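PDB 2QRU: Alpha/beta hydrolase fold-3 domain-containing protein from Enterococcus faecalis, which is of unknown function but belongs to the alpha/beta hydrolase superfamily and probably hydrolyses a substrate not yet identified. Local coordinates for residues A[183-186]-A[187-191]; A[70-73]-A[74-78]; A[148-151]-A[152-156]; A[174-177]-A[178-182]. One frame throughout, in Å; residues are numbered along the deposited sequence.

Interaction 1. Residues A[183-186]-A[187-191]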
loop_
_atom_site.group_PDB
_atom_site.type_symbol
_atom_site.label_atom_id
_atom_site.label_comp_id
_atom_site.label_asym_id
_atom_site.label_seq_id
_atom_site.Cartn_x
_atom_site.Cartn_y
_atom_site.Cartn_z
ATOM N N ALA A 183 -15.552 -16.647 -1.685
ATOM C CA ALA A 183 -14.738 -17.140 -0.564
ATOM C C ALA A 183 -13.383 -17.727 -1.015
ATOM O O ALA A 183 -12.862 -18.659 -0.402
ATOM C CB ALA A 183 -15.543 -18.158 0.287
ATOM N N LEU A 184 -12.811 -17.164 -2.078
ATOM C CA LEU A 184 -11.575 -17.694 -2.666
ATOM C C LEU A 184 -10.357 -16.808 -2.380
ATOM O O LEU A 184 -9.233 -17.109 -2.799
ATOM C CB LEU A 184 -11.729 -17.848 -4.180
ATOM C CG LEU A 184 -12.670 -18.923 -4.724
ATOM C CD1 LEU A 184 -12.867 -18.717 -6.215
ATOM C CD2 LEU A 184 -12.123 -20.308 -4.439
ATOM N N LEU A 185 -10.570 -15.699 -1.684
ATOM C CA LEU A 185 -9.473 -14.772 -1.507
ATOM C C LEU A 185 -8.256 -15.427 -0.834
ATOM O O LEU A 185 -7.141 -15.286 -1.328
ATOM C CB LEU A 185 -9.919 -13.485 -0.792
ATOM C CG LEU A 185 -8.913 -12.346 -0.859
ATOM C CD1 LEU A 185 -8.521 -12.029 -2.298
ATOM C CD2 LEU A 185 -9.435 -11.087 -0.104
ATOM N N PRO A 186 -8.462 -16.157 0.289
ATOM C CA PRO A 186 -7.292 -16.824 0.858
ATOM C C PRO A 186 -6.603 -17.760 -0.129
ATOM O O PRO A 186 -5.377 -17.785 -0.188
ATOM C CB PRO A 186 -7.875 -17.591 2.059
ATOM C CG PRO A 186 -9.062 -16.748 2.450
ATOM C CD PRO A 186 -9.661 -16.391 1.118
ATOM N N HIS A 187 -7.385 -18.499 -0.913
ATOM C CA HIS A 187 -6.815 -19.432 -1.882
ATOM C C HIS A 187 -6.021 -18.648 -2.934
ATOM O O HIS A 187 -4.906 -19.043 -3.298
ATOM C CB HIS A 187 -7.898 -20.290 -2.539
ATOM C CG HIS A 187 -7.353 -21.291 -3.509
ATOM N ND1 HIS A 187 -6.735 -22.455 -3.104
ATOM C CD2 HIS A 187 -7.301 -21.287 -4.863
ATOM C CE1 HIS A 187 -6.341 -23.135 -4.171
ATOM N NE2 HIS A 187 -6.670 -22.445 -5.249
ATOM N N PHE A 188 -6.591 -17.541 -3.398
ATOM C CA PHE A 188 -5.917 -16.688 -4.385
ATOM C C PHE A 188 -4.590 -16.187 -3.822
ATOM O O PHE A 188 -3.594 -16.114 -4.532
ATOM C CB PHE A 188 -6.803 -15.509 -4.807
ATOM C CG PHE A 188 -7.766 -15.837 -5.925
ATOM C CD1 PHE A 188 -8.087 -17.165 -6.238
ATOM C CD2 PHE A 188 -8.372 -14.816 -6.649
ATOM C CE1 PHE A 188 -8.982 -17.465 -7.269
ATOM C CE2 PHE A 188 -9.275 -15.113 -7.681
ATOM C CZ PHE A 188 -9.576 -16.424 -7.988
ATOM N N TYR A 189 -4.590 -15.836 -2.537
ATOM C CA TYR A 189 -3.388 -15.329 -1.861
ATOM C C TYR A 189 -2.348 -16.414 -1.514
ATOM O O TYR A 189 -1.199 -16.100 -1.204
ATOM C CB TYR A 189 -3.801 -14.672 -0.550
ATOM C CG TYR A 189 -4.439 -13.303 -0.638
ATOM C CD1 TYR A 189 -4.267 -12.466 -1.763
ATOM C CD2 TYR A 189 -5.130 -12.797 0.486
ATOM C CE1 TYR A 189 -4.826 -11.174 -1.787
ATOM C CE2 TYR A 189 -5.691 -11.539 0.469
ATOM C CZ TYR A 189 -5.535 -10.731 -0.677
ATOM O OH TYR A 189 -6.075 -9.489 -0.655
ATOM N N GLY A 190 -2.745 -17.683 -1.558
ATOM C CA GLY A 190 -1.850 -18.774 -1.114
ATOM C C GLY A 190 -1.715 -18.917 0.396
ATOM O O GLY A 190 -0.732 -19.508 0.900
ATOM N N LEU A 191 -2.723 -18.466 1.137
ATOM C CA LEU A 191 -2.687 -18.581 2.617
ATOM C C LEU A 191 -2.931 -20.032 3.077
ATOM O O LEU A 191 -3.682 -20.753 2.433
ATOM C CB LEU A 191 -3.725 -17.681 3.265
ATOM C CG LEU A 191 -3.554 -16.196 2.913
ATOM C CD1 LEU A 191 -4.592 -15.321 3.605
ATOM C CD2 LEU A 191 -2.164 -15.752 3.312
HETATM O O HOH W 1 -10.124 -19.542 -0.139
#

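Interaction 2. Residues A[70-73]-A[74-78]. With EDO (1,2-ethanediol), chain F.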
loop_
_atom_site.group_PDB
_atom_site.type_symbol
_atom_site.label_atom_id
_atom_site.label_comp_id
_atom_site.label_asym_id
_atom_site.label_seq_id
_atom_site.Cartn_x
_atom_site.Cartn_y
_atom_site.Cartn_z
ATOM N N PRO A 70 -4.007 -13.795 -8.044
ATOM C CA PRO A 70 -3.493 -15.113 -7.633
ATOM C C PRO A 70 -2.250 -15.553 -8.406
ATOM O O PRO A 70 -1.668 -16.598 -8.064
ATOM C CB PRO A 70 -4.661 -16.062 -7.960
ATOM C CG PRO A 70 -5.307 -15.416 -9.193
ATOM C CD PRO A 70 -5.162 -13.908 -8.966
ATOM N N ASN A 71 -1.889 -14.795 -9.458
ATOM C CA ASN A 71 -0.765 -15.115 -10.362
ATOM C C ASN A 71 0.522 -15.337 -9.573
ATOM O O ASN A 71 1.272 -16.276 -9.853
ATOM C CB ASN A 71 -0.574 -14.022 -11.416
ATOM C CG ASN A 71 -1.852 -13.693 -12.158
ATOM O OD1 ASN A 71 -2.909 -13.514 -11.553
ATOM N ND2 ASN A 71 -1.760 -13.594 -13.485
ATOM N N THR A 72 0.726 -14.511 -8.541
ATOM C CA THR A 72 1.838 -14.640 -7.609
ATOM C C THR A 72 1.246 -14.621 -6.193
ATOM O O THR A 72 0.395 -13.777 -5.907
ATOM C CB THR A 72 2.832 -13.471 -7.769
ATOM O OG1 THR A 72 3.346 -13.460 -9.116
ATOM C CG2 THR A 72 3.978 -13.606 -6.796
ATOM N N LYS A 73 1.669 -15.564 -5.339
ATOM C CA LYS A 73 1.123 -15.714 -3.970
ATOM C C LYS A 73 1.744 -14.702 -3.010
ATOM O O LYS A 73 2.815 -14.171 -3.294
ATOM C CB LYS A 73 1.320 -17.153 -3.451
ATOM C CG LYS A 73 0.654 -18.216 -4.330
ATOM C CD LYS A 73 -0.740 -17.769 -4.790
ATOM C CE LYS A 73 -1.444 -18.903 -5.525
ATOM N NZ LYS A 73 -2.659 -18.444 -6.243
ATOM N N ILE A 74 1.083 -14.416 -1.889
ATOM C CA ILE A 74 1.510 -13.276 -1.053
ATOM C C ILE A 74 2.941 -13.435 -0.544
ATOM O O ILE A 74 3.704 -12.464 -0.524
ATOM C CB ILE A 74 0.568 -13.027 0.130
ATOM C CG1 ILE A 74 -0.749 -12.416 -0.360
ATOM C CG2 ILE A 74 1.236 -12.071 1.163
ATOM C CD1 ILE A 74 -1.693 -12.003 0.804
ATOM N N ASP A 75 3.296 -14.648 -0.119
ATOM C CA ASP A 75 4.655 -14.900 0.363
ATOM C C ASP A 75 5.652 -14.427 -0.705
ATOM O O ASP A 75 6.618 -13.755 -0.388
ATOM C CB ASP A 75 4.888 -16.381 0.774
ATOM C CG ASP A 75 4.722 -17.375 -0.385
ATOM O OD1 ASP A 75 3.918 -17.117 -1.309
ATOM O OD2 ASP A 75 5.394 -18.437 -0.365
ATOM N N HIS A 76 5.384 -14.761 -1.969
ATOM C CA HIS A 76 6.274 -14.415 -3.078
ATOM C C HIS A 76 6.218 -12.902 -3.397
ATOM O O HIS A 76 7.250 -12.274 -3.679
ATOM C CB HIS A 76 5.891 -15.269 -4.288
ATOM C CG HIS A 76 6.907 -15.265 -5.390
ATOM N ND1 HIS A 76 7.457 -16.425 -5.896
ATOM C CD2 HIS A 76 7.459 -14.249 -6.098
ATOM C CE1 HIS A 76 8.306 -16.122 -6.865
ATOM N NE2 HIS A 76 8.324 -14.809 -7.009
ATOM N N ILE A 77 5.015 -12.325 -3.346
ATOM C CA ILE A 77 4.832 -10.889 -3.553
ATOM C C ILE A 77 5.728 -10.123 -2.567
ATOM O O ILE A 77 6.428 -9.178 -2.954
ATOM C CB ILE A 77 3.349 -10.438 -3.357
ATOM C CG1 ILE A 77 2.450 -11.058 -4.438
ATOM C CG2 ILE A 77 3.258 -8.849 -3.384
ATOM C CD1 ILE A 77 0.968 -10.828 -4.225
ATOM N N LEU A 78 5.705 -10.547 -1.295
ATOM C CA LEU A 78 6.475 -9.881 -0.229
ATOM C C LEU A 78 7.984 -10.037 -0.459
ATOM O O LEU A 78 8.707 -9.051 -0.385
ATOM C CB LEU A 78 6.076 -10.452 1.152
ATOM C CG LEU A 78 4.688 -10.005 1.611
ATOM C CD1 LEU A 78 4.228 -10.732 2.888
ATOM C CD2 LEU A 78 4.624 -8.463 1.738
HETATM C C1 EDO F . 6.876 -18.956 3.441
HETATM O O1 EDO F . 6.880 -19.034 2.007
HETATM C C2 EDO F . 5.590 -18.262 3.881
HETATM O O2 EDO F . 5.327 -18.444 5.280
#

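Interaction 3. Residues A[148-151]-A[152-156]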
loop_
_atom_site.group_PDB
_atom_site.type_symbol
_atom_site.label_atom_id
_atom_site.label_comp_id
_atom_site.label_asym_id
_atom_site.label_seq_id
_atom_site.Cartn_x
_atom_site.Cartn_y
_atom_site.Cartn_z
ATOM N N GLN A 148 -24.223 -6.690 -6.266
ATOM C CA GLN A 148 -24.504 -7.533 -7.434
ATOM C C GLN A 148 -23.509 -8.684 -7.550
ATOM O O GLN A 148 -22.295 -8.475 -7.476
ATOM C CB GLN A 148 -24.498 -6.713 -8.727
ATOM C CG GLN A 148 -25.539 -5.612 -8.793
ATOM C CD GLN A 148 -25.544 -4.922 -10.137
ATOM O OE1 GLN A 148 -26.175 -5.390 -11.087
ATOM N NE2 GLN A 148 -24.837 -3.804 -10.230
ATOM N N ALA A 149 -24.036 -9.892 -7.733
ATOM C CA ALA A 149 -23.214 -11.093 -7.903
ATOM C C ALA A 149 -22.454 -11.069 -9.230
ATOM O O ALA A 149 -23.053 -10.929 -10.304
ATOM C CB ALA A 149 -24.079 -12.353 -7.799
ATOM N N ILE A 150 -21.132 -11.181 -9.138
ATOM C CA ILE A 150 -20.260 -11.268 -10.308
ATOM C C ILE A 150 -20.262 -12.705 -10.823
ATOM O O ILE A 150 -20.031 -13.638 -10.056
ATOM C CB ILE A 150 -18.813 -10.816 -9.963
ATOM C CG1 ILE A 150 -18.804 -9.345 -9.529
ATOM C CG2 ILE A 150 -17.862 -11.021 -11.146
ATOM C CD1 ILE A 150 -17.495 -8.892 -8.931
ATOM N N SER A 151 -20.542 -12.880 -12.115
ATOM C CA SER A 151 -20.540 -14.215 -12.724
ATOM C C SER A 151 -19.132 -14.660 -13.121
ATOM O O SER A 151 -18.218 -13.837 -13.241
ATOM C CB SER A 151 -21.486 -14.277 -13.937
ATOM O OG SER A 151 -21.109 -13.339 -14.938
ATOM N N ALA A 152 -18.966 -15.969 -13.310
ATOM C CA ALA A 152 -17.709 -16.541 -13.804
ATOM C C ALA A 152 -17.346 -15.974 -15.181
ATOM O O ALA A 152 -16.180 -15.694 -15.464
ATOM C CB ALA A 152 -17.804 -18.055 -13.860
ATOM N N LYS A 153 -18.365 -15.781 -16.015
ATOM C CA LYS A 153 -18.200 -15.246 -17.364
ATOM C C LYS A 153 -17.466 -13.901 -17.381
ATOM O O LYS A 153 -16.549 -13.701 -18.181
ATOM C CB LYS A 153 -19.570 -15.114 -18.037
ATOM C CG LYS A 153 -19.590 -15.485 -19.498
ATOM C CD LYS A 153 -20.993 -15.341 -20.039
ATOM C CE LYS A 153 -21.224 -16.234 -21.225
ATOM N NZ LYS A 153 -22.653 -16.183 -21.610
ATOM N N GLU A 154 -17.855 -12.998 -16.479
ATOM C CA GLU A 154 -17.321 -11.639 -16.453
ATOM C C GLU A 154 -15.828 -11.560 -16.098
ATOM O O GLU A 154 -15.191 -10.531 -16.340
ATOM C CB GLU A 154 -18.112 -10.769 -15.469
ATOM C CG GLU A 154 -19.613 -10.695 -15.714
ATOM C CD GLU A 154 -20.342 -10.064 -14.539
ATOM O OE1 GLU A 154 -20.127 -8.859 -14.288
ATOM O OE2 GLU A 154 -21.117 -10.775 -13.859
ATOM N N ILE A 155 -15.287 -12.637 -15.520
ATOM C CA ILE A 155 -13.873 -12.689 -15.085
ATOM C C ILE A 155 -13.059 -13.749 -15.857
ATOM O O ILE A 155 -11.841 -13.850 -15.697
ATOM C CB ILE A 155 -13.734 -12.889 -13.522
ATOM C CG1 ILE A 155 -14.322 -14.232 -13.051
ATOM C CG2 ILE A 155 -14.387 -11.739 -12.768
ATOM C CD1 ILE A 155 -13.300 -15.346 -12.878
ATOM N N ALA A 156 -13.741 -14.519 -16.706
ATOM C CA ALA A 156 -13.111 -15.585 -17.496
ATOM C C ALA A 156 -11.905 -15.100 -18.308
ATOM O O ALA A 156 -10.904 -15.850 -18.457
ATOM C CB ALA A 156 -14.150 -16.261 -18.420
#

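Interaction 4. Residues A[174-177]-A[178-182]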
loop_
_atom_site.group_PDB
_atom_site.type_symbol
_atom_site.label_atom_id
_atom_site.label_comp_id
_atom_site.label_asym_id
_atom_site.label_seq_id
_atom_site.Cartn_x
_atom_site.Cartn_y
_atom_site.Cartn_z
ATOM N N LEU A 174 -12.724 -6.849 -11.058
ATOM C CA LEU A 174 -13.773 -7.858 -10.886
ATOM C C LEU A 174 -13.257 -9.175 -10.312
ATOM O O LEU A 174 -14.001 -9.883 -9.629
ATOM C CB LEU A 174 -14.532 -8.120 -12.202
ATOM C CG LEU A 174 -15.410 -6.979 -12.715
ATOM C CD1 LEU A 174 -16.312 -7.408 -13.853
ATOM C CD2 LEU A 174 -16.213 -6.349 -11.575
ATOM N N LEU A 175 -12.006 -9.516 -10.611
ATOM C CA LEU A 175 -11.442 -10.781 -10.130
ATOM C C LEU A 175 -11.330 -10.728 -8.610
ATOM O O LEU A 175 -11.628 -11.700 -7.904
ATOM C CB LEU A 175 -10.073 -11.051 -10.768
ATOM C CG LEU A 175 -9.432 -12.419 -10.478
ATOM C CD1 LEU A 175 -10.248 -13.576 -11.041
ATOM C CD2 LEU A 175 -8.014 -12.447 -11.026
ATOM N N TYR A 176 -10.906 -9.568 -8.122
ATOM C CA TYR A 176 -10.824 -9.303 -6.697
ATOM C C TYR A 176 -12.190 -9.496 -6.025
ATOM O O TYR A 176 -12.330 -10.272 -5.072
ATOM C CB TYR A 176 -10.300 -7.881 -6.486
ATOM C CG TYR A 176 -10.194 -7.490 -5.033
ATOM C CD1 TYR A 176 -9.437 -8.250 -4.140
ATOM C CD2 TYR A 176 -10.856 -6.360 -4.552
ATOM C CE1 TYR A 176 -9.324 -7.873 -2.776
ATOM C CE2 TYR A 176 -10.777 -5.994 -3.210
ATOM C CZ TYR A 176 -10.010 -6.739 -2.335
ATOM O OH TYR A 176 -9.951 -6.335 -1.019
ATOM N N HIS A 177 -13.207 -8.816 -6.542
ATOM C CA HIS A 177 -14.515 -8.890 -5.925
ATOM C C HIS A 177 -15.194 -10.233 -6.088
ATOM O O HIS A 177 -15.923 -10.675 -5.188
ATOM C CB HIS A 177 -15.369 -7.707 -6.331
ATOM C CG HIS A 177 -14.909 -6.445 -5.697
ATOM N ND1 HIS A 177 -15.309 -6.065 -4.436
ATOM C CD2 HIS A 177 -14.013 -5.517 -6.104
ATOM C CE1 HIS A 177 -14.707 -4.939 -4.105
ATOM N NE2 HIS A 177 -13.918 -4.583 -5.102
ATOM N N TYR A 178 -14.921 -10.898 -7.212
ATOM C CA TYR A 178 -15.335 -12.278 -7.417
ATOM C C TYR A 178 -14.747 -13.193 -6.330
ATOM O O TYR A 178 -15.475 -13.978 -5.717
ATOM C CB TYR A 178 -14.916 -12.754 -8.815
ATOM C CG TYR A 178 -15.298 -14.189 -9.129
ATOM C CD1 TYR A 178 -16.594 -14.509 -9.532
ATOM C CD2 TYR A 178 -14.362 -15.220 -9.039
ATOM C CE1 TYR A 178 -16.956 -15.822 -9.832
ATOM C CE2 TYR A 178 -14.716 -16.547 -9.335
ATOM C CZ TYR A 178 -16.012 -16.833 -9.731
ATOM O OH TYR A 178 -16.373 -18.127 -10.031
ATOM N N SER A 179 -13.442 -13.072 -6.075
ATOM C CA SER A 179 -12.788 -13.965 -5.120
ATOM C C SER A 179 -13.369 -13.760 -3.723
ATOM O O SER A 179 -13.565 -14.728 -2.992
ATOM C CB SER A 179 -11.261 -13.825 -5.135
ATOM O OG SER A 179 -10.810 -12.598 -4.572
ATOM N N ILE A 180 -13.685 -12.511 -3.385
ATOM C CA ILE A 180 -14.342 -12.204 -2.115
ATOM C C ILE A 180 -15.718 -12.866 -2.033
ATOM O O ILE A 180 -16.010 -13.593 -1.070
ATOM C CB ILE A 180 -14.462 -10.681 -1.877
ATOM C CG1 ILE A 180 -13.069 -10.069 -1.675
ATOM C CG2 ILE A 180 -15.369 -10.395 -0.660
ATOM C CD1 ILE A 180 -13.032 -8.537 -1.629
ATOM N N GLN A 181 -16.551 -12.636 -3.052
ATOM C CA GLN A 181 -17.915 -13.170 -3.073
ATOM C C GLN A 181 -17.933 -14.695 -3.045
ATOM O O GLN A 181 -18.867 -15.296 -2.516
ATOM C CB GLN A 181 -18.682 -12.671 -4.301
ATOM C CG GLN A 181 -18.883 -11.152 -4.343
ATOM C CD GLN A 181 -19.658 -10.689 -5.568
ATOM O OE1 GLN A 181 -19.823 -11.432 -6.542
ATOM N NE2 GLN A 181 -20.147 -9.456 -5.520
ATOM N N GLN A 182 -16.893 -15.307 -3.610
ATOM C CA GLN A 182 -16.822 -16.763 -3.763
ATOM C C GLN A 182 -15.992 -17.433 -2.667
ATOM O O GLN A 182 -15.758 -18.639 -2.719
ATOM C CB GLN A 182 -16.247 -17.127 -5.136
ATOM C CG GLN A 182 -17.102 -16.706 -6.311
ATOM C CD GLN A 182 -18.432 -17.427 -6.352
ATOM O OE1 GLN A 182 -18.515 -18.626 -6.080
ATOM N NE2 GLN A 182 -19.484 -16.698 -6.700
#

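Interaction 1. Residues A[183-186]-A[187-191]
L185 lies across the phenol of Y189 one helical turn further on. Its CD1 sits over one face, 3.9 Å from the centroid of the Y189 ring and 21° off the ring normal, a CH-pi contact, while L185 CG comes within 3.6 Å of Y189 CE2. With CG of L185 anti to the backbone N (chi1 -167°), the branch reaches forward to the ring although its first bond leads away from the later residues. L184 meets F188 more lightly, L184 CB standing 4.2 Å from F188 CE1 over a face.

Backbone bonds hold these pairs in place. F188 N donates to L184 O at 2.7 Å, and Y189 N to L185 O at 2.9 Å. P186 suits the first turn, where a missing N-H costs little, and P186 O accepts L191 N at 3.0 Å. G190 then takes positive phi, which glycine adopts without strain, and the short helix ends in a Schellman motif. Further out, L185 and F188 pack on helix 173-181. Leucine carbons thus press on one face of Y189 near its hydroxyl end, and the OH itself bonds to G37 O in a distant loop, which probably limits how far the ring can turn.

Interaction 2. Residues A[70-73]-A[74-78]
T72 and H76 run roughly perpendicular to each other where the chain enters helix 74-93. The methyl of T72 does the touching: T72 CG2 approaches the imidazole obliquely, 3.6 Å from H76 CD2, and lies equally near H76 CB. The first torsion of T72 (chi1 -60°) sets the hydroxyl on the other branch, beside the backbone N, and the threonine offers carbon to the first turn.

K73 is the N-cap residue. K73 O receives I77 N at 2.9 Å, the first regular bond of the helix, while the lysine side chain bends at chi2 (-42°) and turns back along the loop. There K73 NZ donates to P70 O at 2.8 Å, in the carbonyl plane on a lone pair, and it also bonds to F188 O. D75 brings OD1 to 3.4 Å from K73 CB and accepts a weak bond from H76 N; its other oxygen, OD2, takes a hydrogen bond from an ethanediol hydroxyl. Aspartate fits a first turn, where a carboxylate can meet backbone N-H groups, though here only weakly. Gripped by two backbone carbonyls, the lysine ammonium clasps the loop of P70, which follows a cis peptide, to the C-terminal turn of helix 185-189.

Interaction 3. Residues A[148-151]-A[152-156]
S151 and E154 are brought together by their first torsions. The hydroxyl of S151 is tucked between its own backbone N and carbonyl carbon (chi1 60°), and E154, whose CG lies opposite its carbonyl carbon (chi1 -56°) with the chain extended beyond, reaches back to it. One carboxylate oxygen takes both bonds: S151 OG donates to E154 OE2 at 2.8 Å on the anti lone pair, and S151 N donates to E154 OE2, also at 2.8 Å. The second bond is almost straight, 173° at the hydrogen, but arrives from above the carboxylate plane. Glutamate has the length to span this turn, and serine adds a hydroxyl donor beside its own N-H.

Beside this polar clasp I150 and I155 stand roughly square to each other, their CG2 methyls 3.9 Å apart. Both isoleucines also pack on L174 of helix 173-181, so the buried side of the turn is aliphatic and the charged side outward. The two donors on the carboxylate would probably favour its ionised form. A glutamate three residues on accepting the serine N-H resembles one half of a capping box, here at an irregular turn with helical angles in the long connection between strand 127-130 and helix 173-181.

Interaction 4. Residues A[174-177]-A[178-182]
Y176 presents one face of its ring to I180, whose CD1 lies 3.9 Å from the centroid of that ring and 22° off the normal. This CH-pi contact is offset toward the hydroxyl-bearing rim, and I180 CD1 comes to 3.6 Å from Y176 CZ. The same phenol stands near, without touching, what may be a Ser-His-Asp triad. The imidazole of H177 has Y176 CD2 over one face, 3.4 Å above its plane, and I180 CD1 also nears that ring obliquely. An isoleucine suits its place because its unbranched arm is long enough to reach one turn back and lay a methyl on the ring.

S179 folds its hydroxyl back on the helix: a chi1 of 71° turns the group toward the preceding turn, and S179 OG donates to Y176 O at 2.8 Å. Y176 O also accepts I180 N at 3.1 Å, so two donors share it. Q181 OE1 accepts I150 N and its NE2 donates to Q148 O, joining the helix to that loop. Serine can be buried here because its own helix satisfies its hydroxyl; S179 CB is left to pack on F188, while L185 lies against the OG side.

From the N terminus, interaction 2 comes first, where the loop after strand 59-64 turns into helix 74-93. Interaction 3 follows in the long connection after strand 127-130, then interaction 4 in helix 173-181 and interaction 1 in helix 185-189. All four are local turns arranged in series; none encloses or crosses another. Space brings them together. Interaction 3 joins interaction 4 through the amide of Q181, with centres about 8 Å apart. Interactions 4 and 1 meet where L184 N reaches S179 O and the two successive helices pack. Interaction 1 returns to interaction 2 through Y189 O and I74 N, tying this helical region back to helix 74-93, which flanks the sheet.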